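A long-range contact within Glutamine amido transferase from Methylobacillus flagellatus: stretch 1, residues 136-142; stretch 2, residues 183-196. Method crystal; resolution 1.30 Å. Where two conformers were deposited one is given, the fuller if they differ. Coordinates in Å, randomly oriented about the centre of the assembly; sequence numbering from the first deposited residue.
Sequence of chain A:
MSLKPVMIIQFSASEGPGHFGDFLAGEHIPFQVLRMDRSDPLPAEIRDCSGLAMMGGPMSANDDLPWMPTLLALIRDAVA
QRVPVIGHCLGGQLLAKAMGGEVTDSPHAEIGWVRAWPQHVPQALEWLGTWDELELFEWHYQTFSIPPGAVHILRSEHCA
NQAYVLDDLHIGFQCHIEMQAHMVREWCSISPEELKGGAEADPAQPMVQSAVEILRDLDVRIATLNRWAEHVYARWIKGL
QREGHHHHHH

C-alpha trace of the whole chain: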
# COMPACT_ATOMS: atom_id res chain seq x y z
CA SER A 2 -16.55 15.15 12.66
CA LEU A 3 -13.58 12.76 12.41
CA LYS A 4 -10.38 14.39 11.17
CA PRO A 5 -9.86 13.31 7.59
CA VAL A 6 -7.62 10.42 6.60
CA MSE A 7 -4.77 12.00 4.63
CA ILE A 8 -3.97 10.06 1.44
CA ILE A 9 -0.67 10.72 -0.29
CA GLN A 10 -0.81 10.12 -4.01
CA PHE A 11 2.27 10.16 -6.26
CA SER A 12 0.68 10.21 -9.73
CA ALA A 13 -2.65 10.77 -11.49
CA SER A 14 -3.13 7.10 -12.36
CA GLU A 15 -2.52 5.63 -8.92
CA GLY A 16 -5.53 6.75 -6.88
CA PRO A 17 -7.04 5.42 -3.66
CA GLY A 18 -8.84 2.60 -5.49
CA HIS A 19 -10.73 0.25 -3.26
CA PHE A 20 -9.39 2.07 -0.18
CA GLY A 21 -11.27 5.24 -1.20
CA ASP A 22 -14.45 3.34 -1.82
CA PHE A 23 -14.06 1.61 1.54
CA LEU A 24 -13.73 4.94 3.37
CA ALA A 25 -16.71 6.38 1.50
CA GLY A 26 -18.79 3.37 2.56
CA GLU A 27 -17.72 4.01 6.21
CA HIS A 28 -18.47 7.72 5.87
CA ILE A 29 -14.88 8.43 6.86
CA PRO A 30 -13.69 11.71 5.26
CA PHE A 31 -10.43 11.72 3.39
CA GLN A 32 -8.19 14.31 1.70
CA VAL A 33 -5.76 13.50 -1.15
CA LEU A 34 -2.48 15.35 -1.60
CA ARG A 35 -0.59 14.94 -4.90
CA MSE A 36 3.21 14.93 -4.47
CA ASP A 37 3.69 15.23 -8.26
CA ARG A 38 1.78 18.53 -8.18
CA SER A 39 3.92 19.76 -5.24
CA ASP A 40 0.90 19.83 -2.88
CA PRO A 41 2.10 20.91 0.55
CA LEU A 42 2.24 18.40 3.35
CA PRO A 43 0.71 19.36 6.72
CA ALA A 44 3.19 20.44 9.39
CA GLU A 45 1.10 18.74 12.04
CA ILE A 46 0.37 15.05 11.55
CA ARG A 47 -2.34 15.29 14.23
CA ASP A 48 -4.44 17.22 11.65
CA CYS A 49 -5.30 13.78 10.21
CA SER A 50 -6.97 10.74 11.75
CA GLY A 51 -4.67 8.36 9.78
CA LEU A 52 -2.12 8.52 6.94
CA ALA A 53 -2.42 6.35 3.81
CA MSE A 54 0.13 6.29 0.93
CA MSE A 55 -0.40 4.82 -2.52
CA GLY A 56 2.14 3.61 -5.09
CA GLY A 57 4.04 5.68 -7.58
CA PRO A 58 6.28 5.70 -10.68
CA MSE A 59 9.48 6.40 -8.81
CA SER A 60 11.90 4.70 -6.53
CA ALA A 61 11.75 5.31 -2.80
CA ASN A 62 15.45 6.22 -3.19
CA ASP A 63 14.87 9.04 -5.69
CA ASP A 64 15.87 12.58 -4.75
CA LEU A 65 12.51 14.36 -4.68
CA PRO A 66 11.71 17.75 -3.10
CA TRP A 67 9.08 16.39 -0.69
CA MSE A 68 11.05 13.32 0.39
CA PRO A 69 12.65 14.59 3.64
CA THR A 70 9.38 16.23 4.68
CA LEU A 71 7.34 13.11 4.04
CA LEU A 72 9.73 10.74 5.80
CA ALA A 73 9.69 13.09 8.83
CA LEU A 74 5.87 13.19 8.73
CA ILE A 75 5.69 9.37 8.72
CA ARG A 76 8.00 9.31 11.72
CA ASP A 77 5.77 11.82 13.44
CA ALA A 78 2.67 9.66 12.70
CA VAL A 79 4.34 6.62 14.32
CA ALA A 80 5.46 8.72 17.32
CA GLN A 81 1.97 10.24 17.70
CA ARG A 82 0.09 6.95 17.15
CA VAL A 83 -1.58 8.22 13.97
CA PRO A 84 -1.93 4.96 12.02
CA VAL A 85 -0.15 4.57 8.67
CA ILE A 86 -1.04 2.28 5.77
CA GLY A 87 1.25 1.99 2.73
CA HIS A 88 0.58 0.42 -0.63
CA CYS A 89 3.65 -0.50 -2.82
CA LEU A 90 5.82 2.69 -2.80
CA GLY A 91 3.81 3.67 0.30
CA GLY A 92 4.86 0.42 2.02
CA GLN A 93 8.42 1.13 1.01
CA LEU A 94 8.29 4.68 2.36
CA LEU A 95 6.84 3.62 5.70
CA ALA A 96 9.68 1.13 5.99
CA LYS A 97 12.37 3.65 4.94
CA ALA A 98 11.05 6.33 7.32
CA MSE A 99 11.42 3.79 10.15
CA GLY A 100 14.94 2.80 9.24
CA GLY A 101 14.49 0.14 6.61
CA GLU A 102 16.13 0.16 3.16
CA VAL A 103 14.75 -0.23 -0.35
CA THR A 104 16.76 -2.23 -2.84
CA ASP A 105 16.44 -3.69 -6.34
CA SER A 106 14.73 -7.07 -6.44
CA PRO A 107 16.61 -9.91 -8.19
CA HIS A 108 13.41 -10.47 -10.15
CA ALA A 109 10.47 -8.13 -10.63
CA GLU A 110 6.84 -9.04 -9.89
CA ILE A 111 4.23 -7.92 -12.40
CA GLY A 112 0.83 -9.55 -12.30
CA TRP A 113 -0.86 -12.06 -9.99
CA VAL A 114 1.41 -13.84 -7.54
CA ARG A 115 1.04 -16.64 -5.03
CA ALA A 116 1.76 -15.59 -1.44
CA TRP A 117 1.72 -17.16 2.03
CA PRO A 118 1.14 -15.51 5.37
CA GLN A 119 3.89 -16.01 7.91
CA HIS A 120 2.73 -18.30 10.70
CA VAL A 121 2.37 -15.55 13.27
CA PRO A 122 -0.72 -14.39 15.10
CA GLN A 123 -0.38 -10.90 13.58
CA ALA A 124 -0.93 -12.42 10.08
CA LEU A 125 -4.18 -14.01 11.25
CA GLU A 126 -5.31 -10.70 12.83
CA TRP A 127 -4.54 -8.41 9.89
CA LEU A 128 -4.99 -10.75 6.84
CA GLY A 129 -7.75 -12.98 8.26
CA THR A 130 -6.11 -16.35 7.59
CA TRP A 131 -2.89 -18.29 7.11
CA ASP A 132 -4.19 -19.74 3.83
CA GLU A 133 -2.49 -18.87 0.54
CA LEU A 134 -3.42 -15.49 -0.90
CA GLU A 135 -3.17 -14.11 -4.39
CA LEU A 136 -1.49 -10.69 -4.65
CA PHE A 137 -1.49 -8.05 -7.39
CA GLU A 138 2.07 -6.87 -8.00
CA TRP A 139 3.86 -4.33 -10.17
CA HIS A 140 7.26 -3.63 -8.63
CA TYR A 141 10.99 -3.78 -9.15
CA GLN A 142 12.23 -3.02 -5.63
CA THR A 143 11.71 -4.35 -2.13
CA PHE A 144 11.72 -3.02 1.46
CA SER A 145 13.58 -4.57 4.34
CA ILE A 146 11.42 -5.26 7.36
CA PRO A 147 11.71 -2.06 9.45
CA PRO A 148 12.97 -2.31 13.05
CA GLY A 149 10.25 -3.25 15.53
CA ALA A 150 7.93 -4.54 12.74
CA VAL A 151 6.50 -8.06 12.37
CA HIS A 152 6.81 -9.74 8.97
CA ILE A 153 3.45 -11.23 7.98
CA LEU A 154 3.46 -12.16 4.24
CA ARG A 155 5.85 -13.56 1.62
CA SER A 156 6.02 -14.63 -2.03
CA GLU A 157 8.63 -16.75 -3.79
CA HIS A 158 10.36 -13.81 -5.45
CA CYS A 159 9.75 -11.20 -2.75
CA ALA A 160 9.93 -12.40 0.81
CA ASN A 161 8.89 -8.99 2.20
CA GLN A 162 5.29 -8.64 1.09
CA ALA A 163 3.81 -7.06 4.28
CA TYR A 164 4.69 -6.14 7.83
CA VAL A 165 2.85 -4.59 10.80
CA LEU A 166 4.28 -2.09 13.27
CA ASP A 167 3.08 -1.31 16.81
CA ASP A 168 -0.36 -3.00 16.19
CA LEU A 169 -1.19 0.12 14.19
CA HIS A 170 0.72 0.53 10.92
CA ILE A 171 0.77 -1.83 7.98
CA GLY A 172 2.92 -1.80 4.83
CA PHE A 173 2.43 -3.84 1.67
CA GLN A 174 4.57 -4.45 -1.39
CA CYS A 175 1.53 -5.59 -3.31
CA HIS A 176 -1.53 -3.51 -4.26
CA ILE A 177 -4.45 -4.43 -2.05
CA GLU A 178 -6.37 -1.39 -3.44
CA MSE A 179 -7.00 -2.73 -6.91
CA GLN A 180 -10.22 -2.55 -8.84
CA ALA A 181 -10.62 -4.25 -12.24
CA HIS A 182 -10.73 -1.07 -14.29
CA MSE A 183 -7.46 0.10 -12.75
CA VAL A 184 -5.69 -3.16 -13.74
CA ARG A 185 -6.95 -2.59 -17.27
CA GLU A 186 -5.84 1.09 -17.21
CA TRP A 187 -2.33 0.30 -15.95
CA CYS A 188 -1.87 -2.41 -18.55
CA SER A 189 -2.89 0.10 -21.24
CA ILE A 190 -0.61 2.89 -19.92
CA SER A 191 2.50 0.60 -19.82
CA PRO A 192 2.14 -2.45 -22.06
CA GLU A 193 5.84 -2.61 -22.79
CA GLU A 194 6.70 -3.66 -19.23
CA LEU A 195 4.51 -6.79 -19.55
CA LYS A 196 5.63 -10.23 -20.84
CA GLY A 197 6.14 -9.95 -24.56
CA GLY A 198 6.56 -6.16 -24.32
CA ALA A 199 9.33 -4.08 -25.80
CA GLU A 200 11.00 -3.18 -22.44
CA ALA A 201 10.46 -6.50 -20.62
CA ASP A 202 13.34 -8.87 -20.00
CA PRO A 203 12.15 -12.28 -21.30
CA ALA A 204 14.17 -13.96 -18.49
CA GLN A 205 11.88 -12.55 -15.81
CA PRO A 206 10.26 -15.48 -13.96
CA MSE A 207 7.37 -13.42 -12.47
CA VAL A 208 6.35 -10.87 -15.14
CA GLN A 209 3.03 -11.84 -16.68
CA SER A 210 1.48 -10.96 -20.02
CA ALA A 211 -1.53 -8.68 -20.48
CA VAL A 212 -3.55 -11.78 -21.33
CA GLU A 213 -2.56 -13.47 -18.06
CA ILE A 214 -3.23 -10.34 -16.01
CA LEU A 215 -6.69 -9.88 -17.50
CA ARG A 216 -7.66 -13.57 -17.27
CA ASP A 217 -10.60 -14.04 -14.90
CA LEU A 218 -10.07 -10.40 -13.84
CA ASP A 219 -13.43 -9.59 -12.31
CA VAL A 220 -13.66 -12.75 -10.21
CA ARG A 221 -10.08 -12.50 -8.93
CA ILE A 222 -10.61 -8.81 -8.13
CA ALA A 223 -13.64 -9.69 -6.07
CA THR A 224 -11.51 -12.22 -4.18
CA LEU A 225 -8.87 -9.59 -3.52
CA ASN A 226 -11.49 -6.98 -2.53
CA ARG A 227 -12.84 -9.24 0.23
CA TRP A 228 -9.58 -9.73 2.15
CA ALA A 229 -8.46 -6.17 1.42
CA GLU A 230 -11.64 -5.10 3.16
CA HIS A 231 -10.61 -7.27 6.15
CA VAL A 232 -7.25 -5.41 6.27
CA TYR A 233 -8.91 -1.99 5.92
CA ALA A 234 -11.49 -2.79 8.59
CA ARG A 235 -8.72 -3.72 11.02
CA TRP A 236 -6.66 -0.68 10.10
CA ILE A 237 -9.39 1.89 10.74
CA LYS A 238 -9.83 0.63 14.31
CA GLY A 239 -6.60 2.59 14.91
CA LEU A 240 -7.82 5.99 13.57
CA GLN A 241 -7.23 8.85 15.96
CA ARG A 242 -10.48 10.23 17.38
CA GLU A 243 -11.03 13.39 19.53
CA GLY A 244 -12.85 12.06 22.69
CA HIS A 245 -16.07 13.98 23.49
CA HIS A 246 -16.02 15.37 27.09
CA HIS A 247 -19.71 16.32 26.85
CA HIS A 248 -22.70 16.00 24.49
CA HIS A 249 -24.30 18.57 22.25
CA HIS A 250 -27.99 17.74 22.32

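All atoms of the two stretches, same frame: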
# COMPACT_ATOMS: atom_id res chain seq x y z
N LEU A 136 -1.84 -12.11 -4.71
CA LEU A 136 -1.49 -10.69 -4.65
C LEU A 136 -1.40 -10.09 -6.04
O LEU A 136 -0.99 -10.77 -6.99
CB LEU A 136 -0.16 -10.46 -3.95
CG LEU A 136 0.10 -11.25 -2.63
CD1 LEU A 136 1.41 -10.82 -1.98
CD2 LEU A 136 -1.05 -11.03 -1.68
N PHE A 137 -1.77 -8.83 -6.19
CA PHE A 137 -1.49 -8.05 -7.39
C PHE A 137 -0.21 -7.26 -7.18
O PHE A 137 -0.10 -6.49 -6.24
CB PHE A 137 -2.61 -7.09 -7.78
CG PHE A 137 -2.37 -6.49 -9.15
CD1 PHE A 137 -2.59 -7.23 -10.27
CD2 PHE A 137 -1.78 -5.24 -9.28
CE1 PHE A 137 -2.36 -6.69 -11.53
CE2 PHE A 137 -1.51 -4.70 -10.52
CZ PHE A 137 -1.78 -5.42 -11.65
N GLU A 138 0.73 -7.46 -8.09
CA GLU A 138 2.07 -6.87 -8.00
C GLU A 138 2.42 -6.07 -9.23
O GLU A 138 2.09 -6.47 -10.35
CB GLU A 138 3.09 -8.00 -7.89
CG GLU A 138 2.98 -8.90 -6.62
CD GLU A 138 3.38 -8.26 -5.33
OE1 GLU A 138 3.82 -7.09 -5.28
OE2 GLU A 138 3.18 -9.02 -4.33
N TRP A 139 3.21 -5.02 -9.04
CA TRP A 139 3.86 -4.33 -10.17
C TRP A 139 5.02 -3.53 -9.60
O TRP A 139 4.93 -2.35 -9.33
CB TRP A 139 2.87 -3.50 -10.99
CG TRP A 139 3.39 -3.06 -12.32
CD1 TRP A 139 4.67 -2.66 -12.64
CD2 TRP A 139 2.63 -2.92 -13.51
NE1 TRP A 139 4.73 -2.31 -13.96
CE2 TRP A 139 3.49 -2.47 -14.52
CE3 TRP A 139 1.28 -3.15 -13.81
CZ2 TRP A 139 3.03 -2.18 -15.82
CZ3 TRP A 139 0.83 -2.88 -15.11
CH2 TRP A 139 1.70 -2.40 -16.09
N HIS A 140 6.12 -4.23 -9.33
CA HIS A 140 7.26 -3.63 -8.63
C HIS A 140 8.57 -4.25 -9.00
O HIS A 140 8.65 -5.41 -9.36
CB HIS A 140 7.09 -3.69 -7.09
CG HIS A 140 7.31 -5.05 -6.53
ND1 HIS A 140 8.47 -5.42 -5.88
CD2 HIS A 140 6.49 -6.13 -6.53
CE1 HIS A 140 8.36 -6.70 -5.55
NE2 HIS A 140 7.16 -7.14 -5.91
N TYR A 141 9.60 -3.41 -8.89
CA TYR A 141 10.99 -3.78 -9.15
C TYR A 141 11.88 -3.74 -7.94
O TYR A 141 13.03 -4.18 -8.02
CB TYR A 141 11.53 -2.84 -10.23
CG TYR A 141 10.84 -2.94 -11.56
CD1 TYR A 141 11.27 -3.84 -12.52
CD2 TYR A 141 9.78 -2.12 -11.89
CE1 TYR A 141 10.63 -3.95 -13.75
CE2 TYR A 141 9.18 -2.22 -13.15
CZ TYR A 141 9.61 -3.14 -14.05
OH TYR A 141 8.99 -3.18 -15.27
N GLN A 142 11.41 -3.14 -6.85
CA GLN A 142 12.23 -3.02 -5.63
C GLN A 142 11.51 -3.65 -4.46
O GLN A 142 10.33 -4.00 -4.52
CB GLN A 142 12.60 -1.54 -5.37
CG GLN A 142 13.30 -0.91 -6.53
CD GLN A 142 13.98 0.39 -6.17
OE1 GLN A 142 13.33 1.27 -5.58
NE2 GLN A 142 15.28 0.55 -6.49
N MSE A 183 -8.79 -0.40 -12.97
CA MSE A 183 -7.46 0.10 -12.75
C MSE A 183 -6.40 -0.86 -13.31
O MSE A 183 -5.44 -0.41 -13.90
CB MSE A 183 -7.24 0.27 -11.26
CG MSE A 183 -8.11 1.37 -10.61
SE MSE A 183 -8.09 1.37 -8.69
CE MSE A 183 -6.23 1.86 -8.47
N VAL A 184 -6.58 -2.16 -13.10
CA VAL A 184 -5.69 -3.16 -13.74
C VAL A 184 -5.69 -2.95 -15.24
O VAL A 184 -4.64 -2.87 -15.85
CB VAL A 184 -6.11 -4.63 -13.36
CG1 VAL A 184 -5.23 -5.65 -14.10
CG2 VAL A 184 -6.02 -4.85 -11.84
N ARG A 185 -6.87 -2.83 -15.84
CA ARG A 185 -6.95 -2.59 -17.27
C ARG A 185 -6.23 -1.31 -17.66
O ARG A 185 -5.53 -1.28 -18.65
CB ARG A 185 -8.43 -2.55 -17.72
CG ARG A 185 -9.14 -3.85 -17.54
CD ARG A 185 -10.50 -3.82 -18.15
NE ARG A 185 -11.25 -5.07 -17.89
CZ ARG A 185 -11.06 -6.22 -18.52
NH1 ARG A 185 -10.15 -6.37 -19.47
NH2 ARG A 185 -11.80 -7.27 -18.14
N GLU A 186 -6.46 -0.23 -16.93
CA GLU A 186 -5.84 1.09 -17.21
C GLU A 186 -4.32 0.99 -17.18
O GLU A 186 -3.61 1.48 -18.06
CB GLU A 186 -6.36 2.13 -16.17
CG GLU A 186 -7.78 2.67 -16.50
CD GLU A 186 -8.66 3.22 -15.37
OE1 GLU A 186 -8.13 3.57 -14.22
OE2 GLU A 186 -9.91 3.22 -15.73
N TRP A 187 -3.80 0.37 -16.13
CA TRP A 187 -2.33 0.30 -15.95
C TRP A 187 -1.74 -0.50 -17.07
O TRP A 187 -0.69 -0.12 -17.59
CB TRP A 187 -1.98 -0.27 -14.59
CG TRP A 187 -2.36 0.60 -13.45
CD1 TRP A 187 -3.04 1.82 -13.46
CD2 TRP A 187 -2.08 0.32 -12.08
NE1 TRP A 187 -3.18 2.30 -12.17
CE2 TRP A 187 -2.63 1.37 -11.30
CE3 TRP A 187 -1.42 -0.73 -11.43
CZ2 TRP A 187 -2.53 1.40 -9.92
CZ3 TRP A 187 -1.32 -0.69 -10.00
CH2 TRP A 187 -1.90 0.35 -9.28
N CYS A 188 -2.35 -1.62 -17.43
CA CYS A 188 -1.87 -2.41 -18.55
C CYS A 188 -1.85 -1.63 -19.85
O CYS A 188 -0.94 -1.80 -20.70
CB CYS A 188 -2.67 -3.69 -18.73
SG CYS A 188 -2.39 -4.93 -17.37
N SER A 189 -2.84 -0.76 -20.04
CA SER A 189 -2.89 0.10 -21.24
C SER A 189 -1.89 1.26 -21.20
O SER A 189 -1.43 1.70 -22.28
CB SER A 189 -4.30 0.63 -21.38
OG SER A 189 -5.07 -0.48 -21.78
N ILE A 190 -1.58 1.80 -20.01
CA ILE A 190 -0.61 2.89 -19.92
C ILE A 190 0.81 2.34 -20.22
O ILE A 190 1.62 3.01 -20.90
CB ILE A 190 -0.66 3.56 -18.56
CG1 ILE A 190 -1.99 4.36 -18.42
CG2 ILE A 190 0.56 4.56 -18.33
CD1 ILE A 190 -2.32 4.76 -16.92
N SER A 191 1.15 1.14 -19.72
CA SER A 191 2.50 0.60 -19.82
C SER A 191 2.55 -0.84 -20.28
O SER A 191 3.06 -1.71 -19.58
CB SER A 191 3.26 0.83 -18.53
OG SER A 191 4.66 0.69 -18.77
N PRO A 192 2.13 -1.10 -21.50
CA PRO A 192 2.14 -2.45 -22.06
C PRO A 192 3.51 -3.02 -22.30
O PRO A 192 3.72 -4.25 -22.31
CB PRO A 192 1.38 -2.27 -23.40
CG PRO A 192 1.66 -0.84 -23.73
CD PRO A 192 1.56 -0.12 -22.45
N GLU A 193 4.50 -2.16 -22.47
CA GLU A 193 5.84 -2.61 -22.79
C GLU A 193 6.62 -3.23 -21.64
O GLU A 193 7.64 -3.89 -21.87
CB GLU A 193 6.69 -1.49 -23.47
CG GLU A 193 6.00 -0.84 -24.70
CD GLU A 193 5.36 -1.85 -25.72
OE1 GLU A 193 4.37 -1.40 -26.37
OE2 GLU A 193 5.74 -3.07 -25.91
N GLU A 194 6.14 -3.03 -20.43
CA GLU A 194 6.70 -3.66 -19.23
C GLU A 194 6.20 -5.10 -19.04
O GLU A 194 6.76 -5.85 -18.27
CB GLU A 194 6.36 -2.86 -17.97
CG GLU A 194 7.08 -1.56 -17.84
CD GLU A 194 6.71 -0.87 -16.53
OE1 GLU A 194 7.08 -1.43 -15.46
OE2 GLU A 194 6.04 0.19 -16.55
N LEU A 195 5.14 -5.49 -19.74
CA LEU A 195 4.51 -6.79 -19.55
C LEU A 195 5.21 -7.84 -20.39
O LEU A 195 5.94 -7.49 -21.33
CB LEU A 195 2.99 -6.72 -19.88
CG LEU A 195 2.24 -5.64 -19.16
CD1 LEU A 195 0.72 -5.67 -19.55
CD2 LEU A 195 2.35 -5.69 -17.65
N LYS A 196 4.99 -9.12 -20.09
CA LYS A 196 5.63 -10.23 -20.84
C LYS A 196 5.29 -10.08 -22.29
O LYS A 196 4.11 -9.93 -22.65
CB LYS A 196 5.19 -11.59 -20.29
CG LYS A 196 5.91 -12.80 -20.85
CD LYS A 196 5.37 -14.07 -20.23
CE LYS A 196 5.98 -15.33 -20.81
NZ LYS A 196 5.65 -16.51 -19.94
O HOH W 1 9.26 -5.24 -17.20

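Contact between the strand at residues 136-140 and the helix at 183-190 with the 3-10 segment that follows it at 192-194. The strand and helix run in nearly the same direction, 24° apart, and their axes come no closer than 11.8 Å, so side chains rather than backbones fill the space between them. Along stretch 1 the direction alternates: F137, W139 and Y141 direct their CA-to-CB bonds toward stretch 2, whereas E138 and H140 direct theirs away and make no contact with it. L136, at the start, is out of reach.

F137 opens the contact, buried, with apolar contacts to stretch 2. Its side chain, with chi1 in the t well, brings the ring against V184 and W187, residues almost one helical turn apart. CE1 of F137 lies 4.0 Å from CG1 of V184, while CG2 of V184 sits over one face of the ring; CE2 of F137 is 4.0 Å from CZ3 of W187, an oblique approach of one aromatic ring to another.

W139 supplies the largest share of the contact, 133 Å² of its surface being covered by stretch 2. Its indole, again with chi1 t, reaches along the end of the helix and meets both apolar and polar neighbours. CZ3 of W139 packs 3.9 Å from CB of W187, and the edge of the indole faces C188, with CZ3 of W139 4.1 Å from the backbone N of C188. That nitrogen is already committed within the helix, donating to O of V184 at 3.1 Å, so the approach is one of packing. Farther round the edge, CZ2 of W139 lies 3.8 Å from O of S191, the first residue to leave helical phi/psi. Over one face, CD2 of L195 stands 4.2 Å from the centroid of the six-membered ring of W139 and 29° off its normal, a CH-pi contact; the CA-to-CB bond of L195 points sideways, but the end of its side chain comes nearer. The indole's one polar group is also satisfied: NE1 of W139 donates to OE1 of E194 at 2.9 Å, with an almost straight N-H...O angle of 177°.

H140 turns back on its own stretch, where its ND1 donates to O of Q142 at 2.7 Å.

Y141, where the chain turns a corner, is exposed and adds a second donor to the same carboxylate oxygen: its OH gives a hydrogen bond to OE1 of E194 at 2.6 Å. OE1 thus joins two residues of stretch 1, while OE2 of E194 accepts from OG of S191 at 2.7 Å, so both carboxylate oxygens are engaged, OE1 across the contact and OE2 within stretch 2. A water molecule completes the link, donating to OH of Y141 and to the backbone O of E194, its oxygen 2.8 Å from each.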